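Local coordinates for FBP protein (Leishmania major, PDB 5OFU) that probably catalyses the hydrolysis of beta-D-fructose 1,6-bisphosphate to beta-D-fructose 6-phosphate and phosphate, and binds AMP at a separate site, at residues Gly26-Leu31 against Gly111-Phe116; Ile214-Glu219 against Gly264-Pro269; Tyr268-Asn273 against Arg317-Phe322. All coordinates share one frame; numbering follows the deposited sequence.

Contact 1. Residues Gly26-Leu31 against Gly111-Phe116; sequences GDFTLL and GDYLIF. With AMP (adenosine monophosphate), chain E.
F28 and Y113 meet as an offset edge-to-face pair, the edge of the phenylalanine turned toward the face of the tyrosine, with ring planes at 63° and centroids 5.9 Å apart. The closest carbons of the pair are CD2 of F28 and CZ of Y113. Both rings also touch AMP. The ribose lies over one face of F28, its C2' displaced toward the rim, while CD1 of F28 comes up to C5 of the adenine. The phenol oxygen of Y113 sits between two parts of the nucleotide: OH donates to O2P at 2.7 Å and accepts from the ribose O3' at 2.8 Å. F28 reaches the nucleoside because its CG is anti to the backbone N (chi1 -175°).

The phosphate rests at the start of helix 27-47. F28 N gives O1P a nearly straight bond of 3.1 Å, and G26 N, from the N-cap residue, adds a weak one of 3.2 Å. The next residue along, T29, has an OG1 that accepts a hydrogen bond from the adenine N6 at 3.0 Å and is itself bonded to Q20. Behind the nucleotide, L31 and I115 meet tip to tip, L31 CD2 lying 3.6 Å from I115 CD1, and V138 of strand 132-140 packs against both. The carboxylates of D27 and D112 approach one another near R25, which forms a salt bridge with D112 and also binds AMP.

No hydrogen bond runs directly from one segment to the other; apolar contact joins them, and AMP supplies the polar bridge from the helix start to the tyrosine. Backbone N-H groups at a helix N terminus would favour a phosphate dianion electrostatically. A ligand shared in this way by helix and strand is consistent with the allosteric AMP site of class 1 fructose-1,6-bisphosphatases.

Contact 2. Residues Ile214-Glu219 against Gly264-Pro269; sequences IYSVNE and GIFCYP. With F6P (6-O-phosphono-beta-D-fructofuranose), chain F.
The carbonyl oxygen of S216 takes one hydrogen bond from the facing strand, from C267 N to S216 O at 2.8 Å, nearly along the C=O axis, and a CA-H...O contact from F266. This belongs to a parallel pairing in which Y215 stands opposite I265 and S216 opposite F266. I265 N donates to I214 O at 3.0 Å, and a weak bond returns from S216 N to I265 O.

On one face of the sheet, CB of Y215 packs on CG2 of I265 at 3.7 Å. The phenol of Y215 departs from this pair and gives its hydrogen bond to OE2 of E219. The other face carries S216 and F266. With OG anti to the backbone N (chi1 -170°), the serine hydroxyl lies at the edge of the F266 ring, while its polar partner is the carbonyl of R247. Farther along, V217 crosses P269 at about a right angle, CG2 of V217 meeting CD of P269 at 4.1 Å.

Just beyond the strand, N218 ND2 donates to O2P of fructose 6-phosphate at 3.2 Å, and the same amide bonds S245 and A246 of the second subunit. Strand 245-246 flanks 214-216, helix 252-262 covers the S216 and F266 face, and helix 227-238 covers Y215 and I265.

Contact 3. Residues Tyr268-Asn273 against Arg317-Phe322; sequences YPKDAN and RTPVYF. With F6P (6-O-phosphono-beta-D-fructofuranose), chain F.
Y268 and V320 form an antiparallel hydrogen-bonded pair, the place where strand 265-268 ends against strand 317-323 in the mixed sheet of the C-terminal half. Y268 N donates to V320 O at 3.0 Å, and V320 N returns a bond of 3.1 Å to Y268 O. The return donor stands well above the carbonyl plane, 46° out of it, and the oxygen has further neighbours: a CA-H...O contact from P319, and a water that donates to both Y268 O and T318 O. That water links the two segments beside the paired residues.

The compact part gathers around these bonds. CG2 of V320 lies against CB of Y268 at 3.9 Å, on the same face of the sheet. On the following residues, CB of P269 approaches the Y321 phenol, 3.6 Å from its OH, meeting the ring obliquely, while Y321 also packs on C331 and M332 of helix 325-337. P269, just after Y268, faces P319, just before V320.

The packing thins toward K270. Its chain is extended beyond CG and crosses P319 obliquely, with CG of K270 and CG of P319 4.1 Å apart; the residue is partly exposed, and its aliphatic chain and backbone N make the contact. The loop continues through A272 and N273, which are exposed to solvent, and is shaped internally by D271, whose OD1 accepts a weak bond from N273 N and a hydrogen bond from Q274 N.

The pairing also aims a side chain. With CG of Y268 anti to its own N (chi1 -154°), the ring leads off from the strand toward fructose 6-phosphate, which is also held by K278. The Y268 hydroxyl, bonded as well to Q274, donates to O3P of the sugar phosphate at 2.7 Å, the phosphate lying at the ring edge.

In the fold
Following the chain from its N terminus, contact 1 comes first: it brings the start of helix 27-47 back to strand 113-121, closing a loop of 79 residues within the N-terminal half, beside AMP. Contacts 2 and 3 come after it and meet end to end, neither nested in the other. Contact 2 closes 44 residues, joining strands 214-216 and 265-268; contact 3 opens on the last residues of contact 2, Y268 and P269, and closes 43 more with strand 317-323. Strand 265-268 is thus flanked on both sides, and F266 N probably bonds F322 O across the join. Contacts 1 and 2 lie on opposite sides of the chain's centre, their own centres about 33 Å apart.

Contact 1. Residues Gly26-Leu31 against Gly111-Phe116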
loop_
_atom_site.group_PDB
_atom_site.type_symbol
_atom_site.label_atom_id
_atom_site.label_comp_id
_atom_site.label_asym_id
_atom_site.label_seq_id
_atom_site.Cartn_x
_atom_site.Cartn_y
_atom_site.Cartn_z
ATOM N N GLY A 26 -10.072 -21.684 22.598
ATOM C CA GLY A 26 -9.619 -20.533 21.817
ATOM C C GLY A 26 -8.239 -20.710 21.198
ATOM O O GLY A 26 -7.747 -19.787 20.557
ATOM N N ASP A 27 -7.602 -21.870 21.410
ATOM C CA ASP A 27 -6.233 -22.125 20.935
ATOM C C ASP A 27 -6.192 -22.199 19.415
ATOM O O ASP A 27 -5.306 -21.631 18.779
ATOM C CB ASP A 27 -5.672 -23.455 21.468
ATOM C CG ASP A 27 -5.464 -23.464 22.970
ATOM O OD1 ASP A 27 -5.648 -22.412 23.620
ATOM O OD2 ASP A 27 -5.127 -24.547 23.500
ATOM N N PHE A 28 -7.158 -22.918 18.860
ATOM C CA PHE A 28 -7.288 -23.068 17.428
ATOM C C PHE A 28 -7.529 -21.714 16.775
ATOM O O PHE A 28 -6.934 -21.427 15.736
ATOM C CB PHE A 28 -8.413 -24.044 17.089
ATOM C CG PHE A 28 -8.542 -24.341 15.634
ATOM C CD1 PHE A 28 -9.293 -23.519 14.810
ATOM C CD2 PHE A 28 -7.919 -25.451 15.077
ATOM C CE1 PHE A 28 -9.419 -23.791 13.458
ATOM C CE2 PHE A 28 -8.050 -25.738 13.727
ATOM C CZ PHE A 28 -8.803 -24.905 12.917
ATOM N N THR A 29 -8.390 -20.894 17.371
ATOM C CA THR A 29 -8.639 -19.535 16.871
ATOM C C THR A 29 -7.366 -18.712 16.858
ATOM O O THR A 29 -7.049 -18.095 15.827
ATOM C CB THR A 29 -9.746 -18.823 17.650
ATOM O OG1 THR A 29 -10.995 -19.402 17.263
ATOM C CG2 THR A 29 -9.786 -17.325 17.347
ATOM N N LEU A 30 -6.594 -18.763 17.942
ATOM C CA LEU A 30 -5.297 -18.066 17.965
ATOM C C LEU A 30 -4.264 -18.578 16.939
ATOM O O LEU A 30 -3.426 -17.816 16.468
ATOM C CB LEU A 30 -4.687 -18.085 19.368
ATOM C CG LEU A 30 -5.380 -17.148 20.359
ATOM C CD1 LEU A 30 -4.768 -17.301 21.745
ATOM C CD2 LEU A 30 -5.301 -15.712 19.871
ATOM N N LEU A 31 -4.329 -19.867 16.623
ATOM C CA LEU A 31 -3.474 -20.495 15.621
ATOM C C LEU A 31 -3.775 -19.983 14.212
ATOM O O LEU A 31 -2.866 -19.699 13.450
ATOM C CB LEU A 31 -3.659 -22.016 15.688
ATOM C CG LEU A 31 -2.777 -22.900 14.820
ATOM C CD1 LEU A 31 -1.332 -22.781 15.277
ATOM C CD2 LEU A 31 -3.253 -24.342 14.903
ATOM N N GLY A 111 0.759 -25.978 23.405
ATOM C CA GLY A 111 -0.588 -26.524 23.222
ATOM C C GLY A 111 -0.512 -27.955 22.730
ATOM O O GLY A 111 0.475 -28.646 22.960
ATOM N N ASP A 112 -1.562 -28.406 22.056
ATOM C CA ASP A 112 -1.644 -29.804 21.611
ATOM C C ASP A 112 -1.835 -29.936 20.094
ATOM O O ASP A 112 -2.326 -30.962 19.626
ATOM C CB ASP A 112 -2.747 -30.540 22.394
ATOM C CG ASP A 112 -4.133 -29.995 22.110
ATOM O OD1 ASP A 112 -4.287 -28.754 22.123
ATOM O OD2 ASP A 112 -5.074 -30.790 21.911
ATOM N N TYR A 113 -1.444 -28.900 19.342
ATOM C CA TYR A 113 -1.541 -28.907 17.882
ATOM C C TYR A 113 -0.178 -29.150 17.247
ATOM O O TYR A 113 0.832 -28.624 17.723
ATOM C CB TYR A 113 -2.156 -27.608 17.363
ATOM C CG TYR A 113 -3.633 -27.538 17.631
ATOM C CD1 TYR A 113 -4.514 -28.319 16.909
ATOM C CD2 TYR A 113 -4.155 -26.694 18.608
ATOM C CE1 TYR A 113 -5.876 -28.277 17.155
ATOM C CE2 TYR A 113 -5.523 -26.642 18.856
ATOM C CZ TYR A 113 -6.383 -27.443 18.122
ATOM O OH TYR A 113 -7.747 -27.443 18.347
ATOM N N LEU A 114 -0.161 -29.995 16.213
ATOM C CA LEU A 114 1.015 -30.221 15.368
ATOM C C LEU A 114 0.731 -29.567 14.029
ATOM O O LEU A 114 -0.309 -29.854 13.435
ATOM C CB LEU A 114 1.266 -31.716 15.144
ATOM C CG LEU A 114 1.450 -32.639 16.357
ATOM C CD1 LEU A 114 0.115 -33.061 16.937
ATOM C CD2 LEU A 114 2.262 -33.874 15.991
ATOM N N ILE A 115 1.611 -28.666 13.585
ATOM C CA ILE A 115 1.479 -27.990 12.275
ATOM C C ILE A 115 2.595 -28.471 11.363
ATOM O O ILE A 115 3.765 -28.458 11.743
ATOM C CB ILE A 115 1.610 -26.439 12.326
ATOM C CG1 ILE A 115 1.116 -25.855 13.642
ATOM C CG2 ILE A 115 0.875 -25.797 11.152
ATOM C CD1 ILE A 115 -0.294 -26.246 14.028
ATOM N N PHE A 116 2.233 -28.907 10.171
ATOM C CA PHE A 116 3.219 -29.236 9.155
ATOM C C PHE A 116 2.966 -28.326 7.973
ATOM O O PHE A 116 1.824 -28.202 7.520
ATOM C CB PHE A 116 3.146 -30.715 8.784
ATOM C CG PHE A 116 3.542 -31.610 9.911
ATOM C CD1 PHE A 116 4.882 -31.901 10.145
ATOM C CD2 PHE A 116 2.591 -32.117 10.772
ATOM C CE1 PHE A 116 5.261 -32.710 11.208
ATOM C CE2 PHE A 116 2.964 -32.919 11.837
ATOM C CZ PHE A 116 4.302 -33.215 12.057
HETATM P P AMP E . -9.603 -25.469 20.773
HETATM O O1P AMP E . -9.571 -24.004 20.423
HETATM O O2P AMP E . -8.278 -26.177 20.646
HETATM O O3P AMP E . -10.313 -25.799 22.065
HETATM O "O5'" AMP E . -10.597 -26.050 19.660
HETATM C "C5'" AMP E . -10.850 -27.447 19.557
HETATM C "C4'" AMP E . -11.485 -27.799 18.217
HETATM O "O4'" AMP E . -12.671 -27.038 17.981
HETATM C "C3'" AMP E . -10.578 -27.536 17.029
HETATM O "O3'" AMP E . -9.705 -28.624 16.750
HETATM C "C2'" AMP E . -11.552 -27.282 15.908
HETATM O "O2'" AMP E . -11.965 -28.490 15.268
HETATM C "C1'" AMP E . -12.721 -26.609 16.615
HETATM N N9 AMP E . -12.516 -25.138 16.491
HETATM C C8 AMP E . -12.032 -24.300 17.435
HETATM N N7 AMP E . -11.969 -23.032 16.974
HETATM C C5 AMP E . -12.409 -23.048 15.714
HETATM C C6 AMP E . -12.581 -22.041 14.660
HETATM N N6 AMP E . -12.267 -20.759 14.906
HETATM N N1 AMP E . -13.064 -22.451 13.468
HETATM C C2 AMP E . -13.383 -23.743 13.226
HETATM N N3 AMP E . -13.237 -24.717 14.148
HETATM C C4 AMP E . -12.759 -24.434 15.387
#

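Contact 2. Residues Ile214-Glu219 against Gly264-Pro269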
loop_
_atom_site.group_PDB
_atom_site.type_symbol
_atom_site.label_atom_id
_atom_site.label_comp_id
_atom_site.label_asym_id
_atom_site.label_seq_id
_atom_site.Cartn_x
_atom_site.Cartn_y
_atom_site.Cartn_z
ATOM N N ILE A 214 -9.108 -30.016 -18.474
ATOM C CA ILE A 214 -7.792 -29.409 -18.230
ATOM C C ILE A 214 -6.967 -30.392 -17.426
ATOM O O ILE A 214 -7.461 -30.941 -16.438
ATOM C CB ILE A 214 -7.861 -28.051 -17.467
ATOM C CG1 ILE A 214 -8.786 -27.060 -18.188
ATOM C CG2 ILE A 214 -6.469 -27.431 -17.332
ATOM C CD1 ILE A 214 -9.136 -25.832 -17.368
ATOM N N TYR A 215 -5.721 -30.608 -17.841
ATOM C CA TYR A 215 -4.810 -31.466 -17.097
ATOM C C TYR A 215 -3.476 -30.777 -16.834
ATOM O O TYR A 215 -2.976 -30.004 -17.661
ATOM C CB TYR A 215 -4.610 -32.821 -17.793
ATOM C CG TYR A 215 -3.736 -32.801 -19.017
ATOM C CD1 TYR A 215 -4.239 -32.375 -20.234
ATOM C CD2 TYR A 215 -2.411 -33.233 -18.965
ATOM C CE1 TYR A 215 -3.452 -32.365 -21.368
ATOM C CE2 TYR A 215 -1.610 -33.226 -20.094
ATOM C CZ TYR A 215 -2.137 -32.793 -21.300
ATOM O OH TYR A 215 -1.366 -32.774 -22.464
ATOM N N SER A 216 -2.912 -31.097 -15.672
ATOM C CA SER A 216 -1.737 -30.429 -15.148
ATOM C C SER A 216 -0.717 -31.454 -14.653
ATOM O O SER A 216 -0.959 -32.149 -13.675
ATOM C CB SER A 216 -2.156 -29.458 -14.037
ATOM O OG SER A 216 -1.084 -28.630 -13.660
ATOM N N VAL A 217 0.409 -31.538 -15.357
ATOM C CA VAL A 217 1.457 -32.517 -15.081
ATOM C C VAL A 217 2.701 -32.064 -15.842
ATOM O O VAL A 217 2.576 -31.312 -16.817
ATOM C CB VAL A 217 1.018 -33.945 -15.523
ATOM C CG1 VAL A 217 0.738 -34.017 -17.027
ATOM C CG2 VAL A 217 2.050 -34.991 -15.127
ATOM N N ASN A 218 3.883 -32.480 -15.382
ATOM C CA ASN A 218 5.149 -32.188 -16.070
ATOM C C ASN A 218 5.471 -33.275 -17.107
ATOM O O ASN A 218 6.060 -34.300 -16.773
ATOM C CB ASN A 218 6.315 -32.047 -15.069
ATOM C CG ASN A 218 7.609 -31.581 -15.731
ATOM O OD1 ASN A 218 7.752 -31.580 -16.967
ATOM N ND2 ASN A 218 8.561 -31.178 -14.916
ATOM N N GLU A 219 5.133 -33.012 -18.373
ATOM C CA GLU A 219 5.375 -33.978 -19.470
ATOM C C GLU A 219 6.835 -34.110 -19.875
ATOM O O GLU A 219 7.164 -34.975 -20.665
ATOM C CB GLU A 219 4.515 -33.658 -20.704
ATOM C CG GLU A 219 3.034 -33.865 -20.454
ATOM C CD GLU A 219 2.242 -34.042 -21.727
ATOM O OE1 GLU A 219 2.591 -34.949 -22.518
ATOM O OE2 GLU A 219 1.233 -33.328 -21.909
ATOM N N GLY A 264 -10.608 -29.823 -13.263
ATOM C CA GLY A 264 -9.559 -30.485 -14.046
ATOM C C GLY A 264 -8.855 -31.508 -13.186
ATOM O O GLY A 264 -9.426 -32.005 -12.217
ATOM N N ILE A 265 -7.614 -31.811 -13.546
ATOM C CA ILE A 265 -6.798 -32.749 -12.802
ATOM C C ILE A 265 -5.365 -32.246 -12.682
ATOM O O ILE A 265 -4.818 -31.658 -13.606
ATOM C CB ILE A 265 -6.837 -34.185 -13.422
ATOM C CG1 ILE A 265 -6.221 -35.199 -12.446
ATOM C CG2 ILE A 265 -6.147 -34.250 -14.789
ATOM C CD1 ILE A 265 -6.389 -36.642 -12.870
ATOM N N PHE A 266 -4.775 -32.492 -11.518
ATOM C CA PHE A 266 -3.366 -32.251 -11.259
ATOM C C PHE A 266 -2.711 -33.589 -10.933
ATOM O O PHE A 266 -3.198 -34.332 -10.089
ATOM C CB PHE A 266 -3.192 -31.272 -10.084
ATOM C CG PHE A 266 -1.759 -31.023 -9.727
ATOM C CD1 PHE A 266 -1.004 -30.101 -10.446
ATOM C CD2 PHE A 266 -1.146 -31.753 -8.709
ATOM C CE1 PHE A 266 0.331 -29.890 -10.146
ATOM C CE2 PHE A 266 0.182 -31.552 -8.401
ATOM C CZ PHE A 266 0.927 -30.615 -9.123
ATOM N N CYS A 267 -1.595 -33.875 -11.587
ATOM C CA CYS A 267 -0.903 -35.146 -11.418
ATOM C C CYS A 267 0.570 -34.946 -11.192
ATOM O O CYS A 267 1.213 -34.187 -11.918
ATOM C CB CYS A 267 -1.078 -36.017 -12.659
ATOM S SG CYS A 267 -2.783 -36.501 -12.961
ATOM N N TYR A 268 1.098 -35.621 -10.184
ATOM C CA TYR A 268 2.523 -35.841 -10.092
ATOM C C TYR A 268 2.719 -37.329 -9.806
ATOM O O TYR A 268 2.728 -37.744 -8.648
ATOM C CB TYR A 268 3.166 -34.943 -9.036
ATOM C CG TYR A 268 4.620 -34.707 -9.366
ATOM C CD1 TYR A 268 5.511 -35.773 -9.434
ATOM C CD2 TYR A 268 5.106 -33.417 -9.642
ATOM C CE1 TYR A 268 6.835 -35.582 -9.760
ATOM C CE2 TYR A 268 6.441 -33.224 -9.972
ATOM C CZ TYR A 268 7.293 -34.321 -10.027
ATOM O OH TYR A 268 8.617 -34.188 -10.328
ATOM N N PRO A 269 2.869 -38.144 -10.872
ATOM C CA PRO A 269 2.889 -39.597 -10.747
ATOM C C PRO A 269 4.265 -40.140 -10.368
ATOM O O PRO A 269 5.209 -39.376 -10.153
ATOM C CB PRO A 269 2.505 -40.051 -12.157
ATOM C CG PRO A 269 3.157 -39.047 -13.023
ATOM C CD PRO A 269 3.108 -37.739 -12.271
HETATM O O1 F6P F . 8.710 -29.414 -4.449
HETATM C C1 F6P F . 7.306 -29.172 -4.611
HETATM C C2 F6P F . 7.075 -28.411 -5.910
HETATM O O2 F6P F . 7.732 -27.140 -5.814
HETATM C C3 F6P F . 5.594 -28.229 -6.234
HETATM O O3 F6P F . 5.127 -26.910 -5.948
HETATM C C4 F6P F . 5.465 -28.521 -7.716
HETATM O O4 F6P F . 4.258 -29.202 -8.056
HETATM C C5 F6P F . 6.665 -29.388 -8.019
HETATM O O5 F6P F . 7.637 -29.160 -6.994
HETATM C C6 F6P F . 7.273 -29.063 -9.366
HETATM O O6 F6P F . 8.148 -30.145 -9.675
HETATM P P F6P F . 8.789 -30.329 -11.137
HETATM O O1P F6P F . 9.855 -29.259 -11.215
HETATM O O2P F6P F . 7.624 -30.143 -12.085
HETATM O O3P F6P F . 9.356 -31.714 -11.038
#

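Contact 3. Residues Tyr268-Asn273 against Arg317-Phe322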
loop_
_atom_site.group_PDB
_atom_site.type_symbol
_atom_site.label_atom_id
_atom_site.label_comp_id
_atom_site.label_asym_id
_atom_site.label_seq_id
_atom_site.Cartn_x
_atom_site.Cartn_y
_atom_site.Cartn_z
ATOM N N TYR A 268 1.098 -35.621 -10.184
ATOM C CA TYR A 268 2.523 -35.841 -10.092
ATOM C C TYR A 268 2.719 -37.329 -9.806
ATOM O O TYR A 268 2.728 -37.744 -8.648
ATOM C CB TYR A 268 3.166 -34.943 -9.036
ATOM C CG TYR A 268 4.620 -34.707 -9.366
ATOM C CD1 TYR A 268 5.511 -35.773 -9.434
ATOM C CD2 TYR A 268 5.106 -33.417 -9.642
ATOM C CE1 TYR A 268 6.835 -35.582 -9.760
ATOM C CE2 TYR A 268 6.441 -33.224 -9.972
ATOM C CZ TYR A 268 7.293 -34.321 -10.027
ATOM O OH TYR A 268 8.617 -34.188 -10.328
ATOM N N PRO A 269 2.869 -38.144 -10.872
ATOM C CA PRO A 269 2.889 -39.597 -10.747
ATOM C C PRO A 269 4.265 -40.140 -10.368
ATOM O O PRO A 269 5.209 -39.376 -10.153
ATOM C CB PRO A 269 2.505 -40.051 -12.157
ATOM C CG PRO A 269 3.157 -39.047 -13.023
ATOM C CD PRO A 269 3.108 -37.739 -12.271
ATOM N N LYS A 270 4.368 -41.460 -10.301
ATOM C CA LYS A 270 5.648 -42.121 -10.107
ATOM C C LYS A 270 6.493 -41.989 -11.372
ATOM O O LYS A 270 5.958 -41.836 -12.473
ATOM C CB LYS A 270 5.449 -43.606 -9.836
ATOM C CG LYS A 270 4.634 -43.928 -8.615
ATOM C CD LYS A 270 4.497 -45.429 -8.457
ATOM C CE LYS A 270 3.655 -45.751 -7.240
ATOM N NZ LYS A 270 3.878 -47.152 -6.795
ATOM N N ASP A 271 7.809 -42.047 -11.209
ATOM C CA ASP A 271 8.705 -42.210 -12.342
ATOM C C ASP A 271 9.949 -43.011 -11.957
ATOM O O ASP A 271 10.188 -43.251 -10.781
ATOM C CB ASP A 271 9.021 -40.855 -13.018
ATOM C CG ASP A 271 9.866 -39.917 -12.156
ATOM O OD1 ASP A 271 11.057 -40.226 -11.911
ATOM O OD2 ASP A 271 9.362 -38.825 -11.786
ATOM N N ALA A 272 10.709 -43.449 -12.958
ATOM C CA ALA A 272 11.927 -44.237 -12.745
ATOM C C ALA A 272 12.835 -43.694 -11.635
ATOM O O ALA A 272 13.328 -44.466 -10.824
ATOM C CB ALA A 272 12.706 -44.363 -14.049
ATOM N N ASN A 273 13.032 -42.376 -11.591
ATOM C CA ASN A 273 13.893 -41.729 -10.570
ATOM C C ASN A 273 13.171 -41.441 -9.242
ATOM O O ASN A 273 13.812 -41.355 -8.198
ATOM C CB ASN A 273 14.471 -40.411 -11.095
ATOM C CG ASN A 273 15.122 -40.551 -12.458
ATOM O OD1 ASN A 273 15.066 -39.634 -13.269
ATOM N ND2 ASN A 273 15.729 -41.701 -12.722
ATOM N N ARG A 317 7.217 -39.539 0.656
ATOM C CA ARG A 317 6.674 -39.040 -0.592
ATOM C C ARG A 317 5.483 -39.872 -1.018
ATOM O O ARG A 317 5.296 -40.979 -0.532
ATOM C CB ARG A 317 7.741 -39.062 -1.671
ATOM C CG ARG A 317 8.919 -38.141 -1.384
ATOM C CD ARG A 317 9.938 -38.251 -2.502
ATOM N NE ARG A 317 11.226 -37.667 -2.164
ATOM C CZ ARG A 317 11.548 -36.380 -2.270
ATOM N NH1 ARG A 317 10.670 -35.477 -2.697
ATOM N NH2 ARG A 317 12.768 -35.988 -1.920
ATOM N N THR A 318 4.674 -39.318 -1.917
ATOM C CA THR A 318 3.526 -40.020 -2.505
ATOM C C THR A 318 3.194 -39.450 -3.871
ATOM O O THR A 318 3.340 -38.250 -4.092
ATOM C CB THR A 318 2.257 -39.927 -1.635
ATOM O OG1 THR A 318 1.136 -40.445 -2.357
ATOM C CG2 THR A 318 1.947 -38.484 -1.227
ATOM N N PRO A 319 2.776 -40.316 -4.810
ATOM C CA PRO A 319 2.231 -39.756 -6.043
ATOM C C PRO A 319 0.893 -39.100 -5.756
ATOM O O PRO A 319 0.270 -39.424 -4.734
ATOM C CB PRO A 319 2.061 -40.984 -6.943
ATOM C CG PRO A 319 1.973 -42.137 -6.021
ATOM C CD PRO A 319 2.826 -41.791 -4.842
ATOM N N VAL A 320 0.463 -38.179 -6.620
ATOM C CA VAL A 320 -0.842 -37.543 -6.457
ATOM C C VAL A 320 -1.617 -37.494 -7.750
ATOM O O VAL A 320 -1.036 -37.300 -8.807
ATOM C CB VAL A 320 -0.743 -36.116 -5.840
ATOM C CG1 VAL A 320 -0.044 -36.166 -4.492
ATOM C CG2 VAL A 320 -0.040 -35.142 -6.754
ATOM N N TYR A 321 -2.926 -37.706 -7.642
ATOM C CA TYR A 321 -3.878 -37.546 -8.740
ATOM C C TYR A 321 -5.094 -36.847 -8.148
ATOM O O TYR A 321 -5.976 -37.491 -7.570
ATOM C CB TYR A 321 -4.245 -38.917 -9.338
ATOM C CG TYR A 321 -3.032 -39.801 -9.576
ATOM C CD1 TYR A 321 -2.261 -39.671 -10.735
ATOM C CD2 TYR A 321 -2.634 -40.734 -8.633
ATOM C CE1 TYR A 321 -1.141 -40.458 -10.944
ATOM C CE2 TYR A 321 -1.514 -41.534 -8.838
ATOM C CZ TYR A 321 -0.773 -41.392 -9.997
ATOM O OH TYR A 321 0.323 -42.196 -10.199
ATOM N N PHE A 322 -5.097 -35.520 -8.222
ATOM C CA PHE A 322 -6.033 -34.672 -7.463
ATOM C C PHE A 322 -6.917 -33.939 -8.447
ATOM O O PHE A 322 -6.423 -33.469 -9.467
ATOM C CB PHE A 322 -5.255 -33.616 -6.648
ATOM C CG PHE A 322 -4.582 -34.131 -5.395
ATOM C CD1 PHE A 322 -4.433 -35.491 -5.122
ATOM C CD2 PHE A 322 -4.044 -33.222 -4.485
ATOM C CE1 PHE A 322 -3.799 -35.926 -3.967
ATOM C CE2 PHE A 322 -3.420 -33.651 -3.316
ATOM C CZ PHE A 322 -3.290 -35.002 -3.057
HETATM O O1 F6P F . 8.710 -29.414 -4.449
HETATM C C1 F6P F . 7.306 -29.172 -4.611
HETATM C C2 F6P F . 7.075 -28.411 -5.910
HETATM O O2 F6P F . 7.732 -27.140 -5.814
HETATM C C3 F6P F . 5.594 -28.229 -6.234
HETATM O O3 F6P F . 5.127 -26.910 -5.948
HETATM C C4 F6P F . 5.465 -28.521 -7.716
HETATM O O4 F6P F . 4.258 -29.202 -8.056
HETATM C C5 F6P F . 6.665 -29.388 -8.019
HETATM O O5 F6P F . 7.637 -29.160 -6.994
HETATM C C6 F6P F . 7.273 -29.063 -9.366
HETATM O O6 F6P F . 8.148 -30.145 -9.675
HETATM P P F6P F . 8.789 -30.329 -11.137
HETATM O O1P F6P F . 9.855 -29.259 -11.215
HETATM O O2P F6P F . 7.624 -30.143 -12.085
HETATM O O3P F6P F . 9.356 -31.714 -11.038
HETATM O O HOH W 1 4.391 -36.876 -6.276
#